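Local coordinates for protein MmeI (Methylophilus methylotrophus, PDB 5HR4) that probably methylates adenine in DNA at N6 using S-adenosylmethionine, as part of a restriction-modification enzyme that binds its DNA target and also holds a calcium ion, at residues E200-F205 / D286-S291; M640-K645 / S771-Y776. All blocks are in the same frame, centred on the assembly; numbering follows the deposited sequence.

Interaction 1: E200-F205 / D286-S291; sequences EDTTIF and DWSRIS. With CA (calcium ion), chain G.
One carboxylate oxygen serves two partners here: Asp201 OD2 binds the calcium ion and also takes a backbone N-H from the other segment. Asp201 grips the ion with both oxygens, OD1 and OD2 each 2.4 Å from the calcium. Its CG stands anti to its own carbonyl carbon (chi1 -77°), which turns the carboxylate toward 286-291. There Trp287 N gives a nearly straight hydrogen bond of 2.8 Å to Asp201 OD2, using the anti lone pair, the one away from OD1. Asp201 OD2 also lies in the plane of the indole at its edge, 3.4 Å from Trp287 CD1. The two metal bonds and the N-H hold the carboxylate in this orientation. The Asp286 side chain crosses that of Asp201 obliquely, the carboxylate planes 76° apart, with Asp286 OD1 3.3 Å from Asp201 CB. Ser288 N makes a weak hydrogen bond to Asp286 OD1. The calcium and the N-H would both be expected to keep Asp201 ionised. A water, Gln158 OE1 and the carbonyls of Cys283 and Leu285 complete the metal site. Trp287 NE1 bonds to Leu282 O. The contact joins the loop after helix 183-200 to the loop between helices 273-283 and 292-301, with helix 416-440 alongside.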
loop_
_atom_site.group_PDB
_atom_site.type_symbol
_atom_site.label_atom_id
_atom_site.label_comp_id
_atom_site.label_asym_id
_atom_site.label_seq_id
_atom_site.Cartn_x
_atom_site.Cartn_y
_atom_site.Cartn_z
ATOM N N GLU A 200 -5.590 16.988 -30.896
ATOM C CA GLU A 200 -5.625 16.807 -32.346
ATOM C C GLU A 200 -6.312 15.503 -32.742
ATOM O O GLU A 200 -6.756 15.373 -33.891
ATOM C CB GLU A 200 -4.222 16.868 -32.944
ATOM C CG GLU A 200 -3.279 15.767 -32.515
ATOM C CD GLU A 200 -1.894 15.958 -33.140
ATOM O OE1 GLU A 200 -1.830 16.713 -34.143
ATOM O OE2 GLU A 200 -0.891 15.364 -32.647
ATOM N N ASP A 201 -6.424 14.556 -31.811
ATOM C CA ASP A 201 -7.048 13.262 -32.041
ATOM C C ASP A 201 -8.522 13.261 -31.668
ATOM O O ASP A 201 -9.183 12.217 -31.731
ATOM C CB ASP A 201 -6.304 12.189 -31.248
ATOM C CG ASP A 201 -5.016 11.811 -31.890
ATOM O OD1 ASP A 201 -4.856 12.197 -33.074
ATOM O OD2 ASP A 201 -4.189 11.135 -31.228
ATOM N N THR A 202 -9.031 14.397 -31.261
ATOM C CA THR A 202 -10.434 14.618 -31.009
ATOM C C THR A 202 -10.824 15.828 -31.858
ATOM O O THR A 202 -10.079 16.246 -32.761
ATOM C CB THR A 202 -10.651 14.789 -29.503
ATOM O OG1 THR A 202 -10.140 13.620 -28.831
ATOM C CG2 THR A 202 -12.126 14.922 -29.189
ATOM N N THR A 203 -11.975 16.402 -31.579
ATOM C CA THR A 203 -12.453 17.520 -32.364
ATOM C C THR A 203 -12.082 18.865 -31.758
ATOM O O THR A 203 -12.657 19.885 -32.149
ATOM C CB THR A 203 -13.959 17.403 -32.521
ATOM O OG1 THR A 203 -14.534 17.202 -31.222
ATOM C CG2 THR A 203 -14.270 16.201 -33.404
ATOM N N ILE A 204 -11.140 18.890 -30.815
ATOM C CA ILE A 204 -10.747 20.154 -30.206
ATOM C C ILE A 204 -9.924 20.980 -31.187
ATOM O O ILE A 204 -10.252 22.136 -31.475
ATOM C CB ILE A 204 -9.985 19.918 -28.895
ATOM C CG1 ILE A 204 -10.889 19.207 -27.895
ATOM C CG2 ILE A 204 -9.549 21.255 -28.340
ATOM C CD1 ILE A 204 -10.245 18.963 -26.565
ATOM N N PHE A 205 -8.826 20.410 -31.680
ATOM C CA PHE A 205 -8.206 20.862 -32.917
ATOM C C PHE A 205 -8.791 20.062 -34.077
ATOM O O PHE A 205 -9.269 18.940 -33.896
ATOM C CB PHE A 205 -6.684 20.657 -32.925
ATOM C CG PHE A 205 -5.947 21.256 -31.758
ATOM C CD1 PHE A 205 -6.554 22.127 -30.878
ATOM C CD2 PHE A 205 -4.604 20.956 -31.570
ATOM C CE1 PHE A 205 -5.845 22.672 -29.813
ATOM C CE2 PHE A 205 -3.889 21.504 -30.516
ATOM C CZ PHE A 205 -4.512 22.364 -29.638
ATOM N N ASP A 286 -3.090 7.444 -31.289
ATOM C CA ASP A 286 -4.416 7.989 -31.023
ATOM C C ASP A 286 -4.557 8.154 -29.512
ATOM O O ASP A 286 -4.594 7.165 -28.772
ATOM C CB ASP A 286 -5.502 7.077 -31.599
ATOM C CG ASP A 286 -6.893 7.697 -31.542
ATOM O OD1 ASP A 286 -6.999 8.940 -31.429
ATOM O OD2 ASP A 286 -7.889 6.938 -31.629
ATOM N N TRP A 287 -4.619 9.398 -29.053
ATOM C CA TRP A 287 -4.755 9.692 -27.631
ATOM C C TRP A 287 -6.201 9.714 -27.183
ATOM O O TRP A 287 -6.474 9.997 -26.011
ATOM C CB TRP A 287 -4.055 11.021 -27.307
ATOM C CG TRP A 287 -2.616 10.827 -27.499
ATOM C CD1 TRP A 287 -1.966 10.756 -28.686
ATOM C CD2 TRP A 287 -1.652 10.545 -26.489
ATOM N NE1 TRP A 287 -0.642 10.483 -28.483
ATOM C CE2 TRP A 287 -0.418 10.357 -27.138
ATOM C CE3 TRP A 287 -1.703 10.464 -25.096
ATOM C CZ2 TRP A 287 0.767 10.099 -26.440
ATOM C CZ3 TRP A 287 -0.533 10.205 -24.406
ATOM C CH2 TRP A 287 0.686 10.021 -25.081
ATOM N N SER A 288 -7.118 9.349 -28.081
ATOM C CA SER A 288 -8.539 9.559 -27.852
ATOM C C SER A 288 -9.029 8.835 -26.605
ATOM O O SER A 288 -9.804 9.397 -25.820
ATOM C CB SER A 288 -9.322 9.108 -29.075
ATOM O OG SER A 288 -10.593 9.701 -29.031
ATOM N N ARG A 289 -8.581 7.594 -26.395
ATOM C CA ARG A 289 -9.058 6.768 -25.282
ATOM C C ARG A 289 -7.951 6.685 -24.233
ATOM O O ARG A 289 -7.329 5.644 -24.019
ATOM C CB ARG A 289 -9.467 5.375 -25.773
ATOM C CG ARG A 289 -10.521 5.337 -26.859
ATOM C CD ARG A 289 -11.916 5.490 -26.281
ATOM N NE ARG A 289 -12.951 5.354 -27.308
ATOM C CZ ARG A 289 -14.201 5.793 -27.181
ATOM N NH1 ARG A 289 -14.580 6.402 -26.066
ATOM N NH2 ARG A 289 -15.071 5.637 -28.172
ATOM N N ILE A 290 -7.695 7.810 -23.580
ATOM C CA ILE A 290 -6.667 7.892 -22.550
ATOM C C ILE A 290 -7.329 7.626 -21.209
ATOM O O ILE A 290 -8.412 8.144 -20.924
ATOM C CB ILE A 290 -5.946 9.256 -22.564
ATOM C CG1 ILE A 290 -4.914 9.321 -21.429
ATOM C CG2 ILE A 290 -6.938 10.428 -22.460
ATOM C CD1 ILE A 290 -3.893 10.449 -21.558
ATOM N N SER A 291 -6.678 6.825 -20.378
ATOM C CA SER A 291 -7.317 6.313 -19.179
ATOM C C SER A 291 -6.389 6.384 -17.975
ATOM O O SER A 291 -5.179 6.598 -18.132
ATOM C CB SER A 291 -7.732 4.872 -19.432
ATOM O OG SER A 291 -6.725 4.256 -20.209
HETATM CA CA CA G . -2.618 11.265 -33.084
HETATM O O HOH W 1 -2.251 12.937 -34.776
#

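Interaction 2: M640-K645 / S771-Y776; sequences MRYGNK and SSNATY. With nucleotides of chain B; nucleotides of chain C.
Tyr642 lays the CD1 side of its ring over one face of the Tyr776 ring, with Tyr642 CD1 3.5 Å from Tyr776 CZ. The ring planes meet obliquely, at 56°. C5' of DT3 of chain B lies over a face of the Tyr642 ring. Met640 SD adds an oblique Met-aromatic contact to Tyr776, 3.8 Å from Tyr776 CB. Tyr642 and Tyr776 form an antiparallel non-hydrogen-bonded pair, where strand 641-642 is the outer strand of an antiparallel sheet, next to strand 775-779. Beyond it Gly643 N bonds to Thr775 O, approaching from above the carbonyl plane. Ser771 O then accepts twice from Asn644, from the backbone N at 2.9 Å and from the side-chain ND2. Asn644 OD1 is held by the backbone N atoms of Ser740 and Gln741. A type I turn from Ser772 to Thr775 carries Asn773. Its Ser772 OG accepts from Ala774 N in an ST turn. Asn773 and Lys645 read the major-groove edges of the bases, as expected of a target recognition domain. Asn773 lies beside Tyr642, amide and ring planes 80° apart. Asn773 ND2 gives a bond of 3.1 Å to N7 of DG9 of chain C and a weak one to Tyr642 OH, which also bonds to a cytosine N4. The CB of Lys645 packs on the amide of Asn773. With CG anti to the backbone N (chi1 171°), the Lys645 chain runs extended past DG9 of chain C. Lys645 NZ reaches N7 of DG10 of chain C at 2.7 Å, and also bonds to O6 of that guanine and O4 of DT3 of chain B.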
loop_
_atom_site.group_PDB
_atom_site.type_symbol
_atom_site.label_atom_id
_atom_site.label_comp_id
_atom_site.label_asym_id
_atom_site.label_seq_id
_atom_site.Cartn_x
_atom_site.Cartn_y
_atom_site.Cartn_z
ATOM N N MET A 640 9.940 -15.872 26.956
ATOM C CA MET A 640 10.433 -16.166 25.618
ATOM C C MET A 640 11.503 -15.150 25.226
ATOM O O MET A 640 11.484 -13.996 25.668
ATOM C CB MET A 640 9.289 -16.151 24.595
ATOM C CG MET A 640 9.708 -16.400 23.155
ATOM S SD MET A 640 8.294 -16.534 22.059
ATOM C CE MET A 640 7.560 -18.049 22.676
ATOM N N ARG A 641 12.428 -15.582 24.371
ATOM C CA ARG A 641 13.602 -14.801 24.034
ATOM C C ARG A 641 13.769 -14.690 22.523
ATOM O O ARG A 641 13.322 -15.551 21.760
ATOM C CB ARG A 641 14.846 -15.426 24.664
ATOM C CG ARG A 641 14.725 -15.578 26.164
ATOM C CD ARG A 641 15.249 -14.346 26.859
ATOM N NE ARG A 641 16.691 -14.288 26.652
ATOM C CZ ARG A 641 17.468 -13.266 26.970
ATOM N NH1 ARG A 641 16.958 -12.177 27.526
ATOM N NH2 ARG A 641 18.761 -13.348 26.724
ATOM N N TYR A 642 14.438 -13.612 22.111
ATOM C CA TYR A 642 14.710 -13.302 20.712
ATOM C C TYR A 642 16.046 -13.919 20.301
ATOM O O TYR A 642 17.024 -13.867 21.056
ATOM C CB TYR A 642 14.730 -11.775 20.536
ATOM C CG TYR A 642 14.747 -11.237 19.113
ATOM C CD1 TYR A 642 13.779 -11.621 18.198
ATOM C CD2 TYR A 642 15.701 -10.310 18.700
ATOM C CE1 TYR A 642 13.769 -11.129 16.906
ATOM C CE2 TYR A 642 15.705 -9.816 17.404
ATOM C CZ TYR A 642 14.728 -10.224 16.510
ATOM O OH TYR A 642 14.684 -9.744 15.204
ATOM N N GLY A 643 16.091 -14.497 19.103
ATOM C CA GLY A 643 17.313 -15.115 18.614
ATOM C C GLY A 643 18.457 -14.114 18.461
ATOM O O GLY A 643 18.270 -12.893 18.455
ATOM N N ASN A 644 19.674 -14.665 18.328
ATOM C CA ASN A 644 20.881 -13.850 18.209
ATOM C C ASN A 644 20.937 -13.161 16.850
ATOM O O ASN A 644 20.757 -13.802 15.813
ATOM C CB ASN A 644 22.146 -14.701 18.393
ATOM C CG ASN A 644 21.972 -15.816 19.406
ATOM O OD1 ASN A 644 22.135 -15.618 20.613
ATOM N ND2 ASN A 644 21.647 -17.004 18.914
ATOM N N LYS A 645 21.236 -11.858 16.856
ATOM C CA LYS A 645 21.275 -11.023 15.660
ATOM C C LYS A 645 22.718 -10.694 15.317
ATOM O O LYS A 645 23.421 -10.079 16.135
ATOM C CB LYS A 645 20.471 -9.744 15.894
ATOM C CG LYS A 645 20.594 -8.689 14.835
ATOM C CD LYS A 645 19.597 -7.551 15.100
ATOM C CE LYS A 645 19.967 -6.307 14.272
ATOM N NZ LYS A 645 19.076 -5.121 14.434
ATOM N N SER A 771 20.835 -19.971 17.343
ATOM C CA SER A 771 19.599 -19.572 16.659
ATOM C C SER A 771 19.651 -18.100 16.257
ATOM O O SER A 771 20.015 -17.243 17.067
ATOM C CB SER A 771 18.371 -19.830 17.535
ATOM O OG SER A 771 18.591 -19.424 18.877
ATOM N N SER A 772 19.280 -17.815 15.008
ATOM C CA SER A 772 19.348 -16.476 14.428
ATOM C C SER A 772 18.163 -15.625 14.891
ATOM O O SER A 772 17.195 -16.127 15.476
ATOM C CB SER A 772 19.414 -16.584 12.898
ATOM O OG SER A 772 18.543 -15.705 12.221
ATOM N N ASN A 773 18.242 -14.305 14.640
ATOM C CA ASN A 773 17.139 -13.447 15.088
ATOM C C ASN A 773 15.873 -13.633 14.258
ATOM O O ASN A 773 14.852 -13.016 14.584
ATOM C CB ASN A 773 17.530 -11.947 15.133
ATOM C CG ASN A 773 18.022 -11.381 13.795
ATOM O OD1 ASN A 773 18.946 -11.908 13.181
ATOM N ND2 ASN A 773 17.422 -10.276 13.364
ATOM N N ALA A 774 15.902 -14.474 13.224
ATOM C CA ALA A 774 14.719 -14.888 12.480
ATOM C C ALA A 774 13.903 -15.924 13.214
ATOM O O ALA A 774 13.108 -16.615 12.580
ATOM C CB ALA A 774 15.114 -15.442 11.107
ATOM N N THR A 775 14.095 -16.066 14.521
ATOM C CA THR A 775 13.429 -17.087 15.314
ATOM C C THR A 775 13.245 -16.540 16.716
ATOM O O THR A 775 13.921 -15.596 17.118
ATOM C CB THR A 775 14.255 -18.381 15.413
ATOM O OG1 THR A 775 15.425 -18.128 16.215
ATOM C CG2 THR A 775 14.680 -18.906 14.034
ATOM N N TYR A 776 12.357 -17.164 17.474
ATOM C CA TYR A 776 12.264 -16.947 18.913
ATOM C C TYR A 776 12.554 -18.273 19.595
ATOM O O TYR A 776 12.624 -19.314 18.940
ATOM C CB TYR A 776 10.875 -16.415 19.319
ATOM C CG TYR A 776 10.658 -14.971 18.949
ATOM C CD1 TYR A 776 10.418 -14.605 17.630
ATOM C CD2 TYR A 776 10.729 -13.963 19.911
ATOM C CE1 TYR A 776 10.239 -13.280 17.274
ATOM C CE2 TYR A 776 10.546 -12.632 19.568
ATOM C CZ TYR A 776 10.296 -12.296 18.244
ATOM O OH TYR A 776 10.103 -10.972 17.883
ATOM P P DT B 3 12.615 -8.865 23.103
ATOM O OP1 DT B 3 11.168 -8.533 23.100
ATOM O OP2 DT B 3 13.039 -9.891 24.076
ATOM O "O5'" DT B 3 13.123 -9.244 21.615
ATOM C "C5'" DT B 3 12.351 -8.920 20.429
ATOM C "C4'" DT B 3 12.113 -7.430 20.275
ATOM O "O4'" DT B 3 13.386 -6.712 20.190
ATOM C "C3'" DT B 3 11.339 -7.039 19.008
ATOM O "O3'" DT B 3 10.483 -5.939 19.283
ATOM C "C2'" DT B 3 12.469 -6.608 18.071
ATOM C "C1'" DT B 3 13.341 -5.865 19.058
ATOM N N1 DT B 3 14.715 -5.620 18.587
ATOM C C2 DT B 3 14.989 -4.480 17.865
ATOM O O2 DT B 3 14.146 -3.662 17.568
ATOM N N3 DT B 3 16.298 -4.338 17.493
ATOM C C4 DT B 3 17.352 -5.193 17.784
ATOM O O4 DT B 3 18.500 -4.976 17.404
ATOM C C5 DT B 3 16.999 -6.362 18.553
ATOM C C7 DT B 3 18.044 -7.370 18.913
ATOM C C6 DT B 3 15.711 -6.515 18.915
ATOM P P DG C 9 23.054 -8.367 8.182
ATOM O OP1 DG C 9 24.187 -8.098 7.281
ATOM O OP2 DG C 9 23.094 -9.258 9.363
ATOM O "O5'" DG C 9 22.441 -6.980 8.666
ATOM C "C5'" DG C 9 22.357 -5.924 7.766
ATOM C "C4'" DG C 9 21.420 -4.870 8.289
ATOM O "O4'" DG C 9 20.124 -5.455 8.598
ATOM C "C3'" DG C 9 21.863 -4.198 9.581
ATOM O "O3'" DG C 9 21.375 -2.892 9.560
ATOM C "C2'" DG C 9 21.125 -5.011 10.627
ATOM C "C1'" DG C 9 19.798 -5.106 9.919
ATOM N N9 DG C 9 18.903 -6.091 10.473
ATOM C C8 DG C 9 19.225 -7.286 11.084
ATOM N N7 DG C 9 18.191 -7.936 11.504
ATOM C C5 DG C 9 17.112 -7.121 11.131
ATOM C C6 DG C 9 15.716 -7.293 11.298
ATOM O O6 DG C 9 15.117 -8.229 11.835
ATOM N N1 DG C 9 15.004 -6.215 10.780
ATOM C C2 DG C 9 15.566 -5.127 10.158
ATOM N N2 DG C 9 14.737 -4.188 9.704
ATOM N N3 DG C 9 16.848 -4.967 9.998
ATOM C C4 DG C 9 17.556 -5.993 10.502
ATOM P P DG C 10 22.136 -1.707 10.318
ATOM O OP1 DG C 10 23.463 -1.529 9.678
ATOM O OP2 DG C 10 22.143 -1.950 11.777
ATOM O "O5'" DG C 10 21.135 -0.488 10.031
ATOM C "C5'" DG C 10 20.342 -0.476 8.827
ATOM C "C4'" DG C 10 19.015 0.266 9.017
ATOM O "O4'" DG C 10 18.029 -0.630 9.584
ATOM C "C3'" DG C 10 19.045 1.474 9.952
ATOM O "O3'" DG C 10 18.051 2.370 9.553
ATOM C "C2'" DG C 10 18.696 0.851 11.296
ATOM C "C1'" DG C 10 17.649 -0.168 10.875
ATOM N N9 DG C 10 17.548 -1.317 11.765
ATOM C C8 DG C 10 18.576 -2.047 12.293
ATOM N N7 DG C 10 18.180 -3.037 13.050
ATOM C C5 DG C 10 16.794 -2.953 13.019
ATOM C C6 DG C 10 15.815 -3.769 13.645
ATOM O O6 DG C 10 16.002 -4.756 14.392
ATOM N N1 DG C 10 14.504 -3.332 13.340
ATOM C C2 DG C 10 14.207 -2.251 12.532
ATOM N N2 DG C 10 12.924 -1.971 12.361
ATOM N N3 DG C 10 15.117 -1.491 11.942
ATOM C C4 DG C 10 16.388 -1.897 12.232
#

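In the fold
Interaction 1 comes first along the chain. It closes a loop of 80 residues between its segments, which contains helices and no strands. It ties the loop after helix 183-200 to the loop ahead of helix 292-301, around the calcium site. The chain then passes through the methyltransferase domain with its mixed sheet. Interaction 2 opens only after that. It closes a mixed helix and strand loop of 125 residues and joins two parts of the target recognition domain at the DNA. The two loops follow in series and neither nest nor cross. The centres of interactions 1 and 2 are about 59 Å apart, on opposite sides of the chain's centre. The nearest atom of interaction 1 is about 17 Å from the DNA, which interaction 2 touches directly.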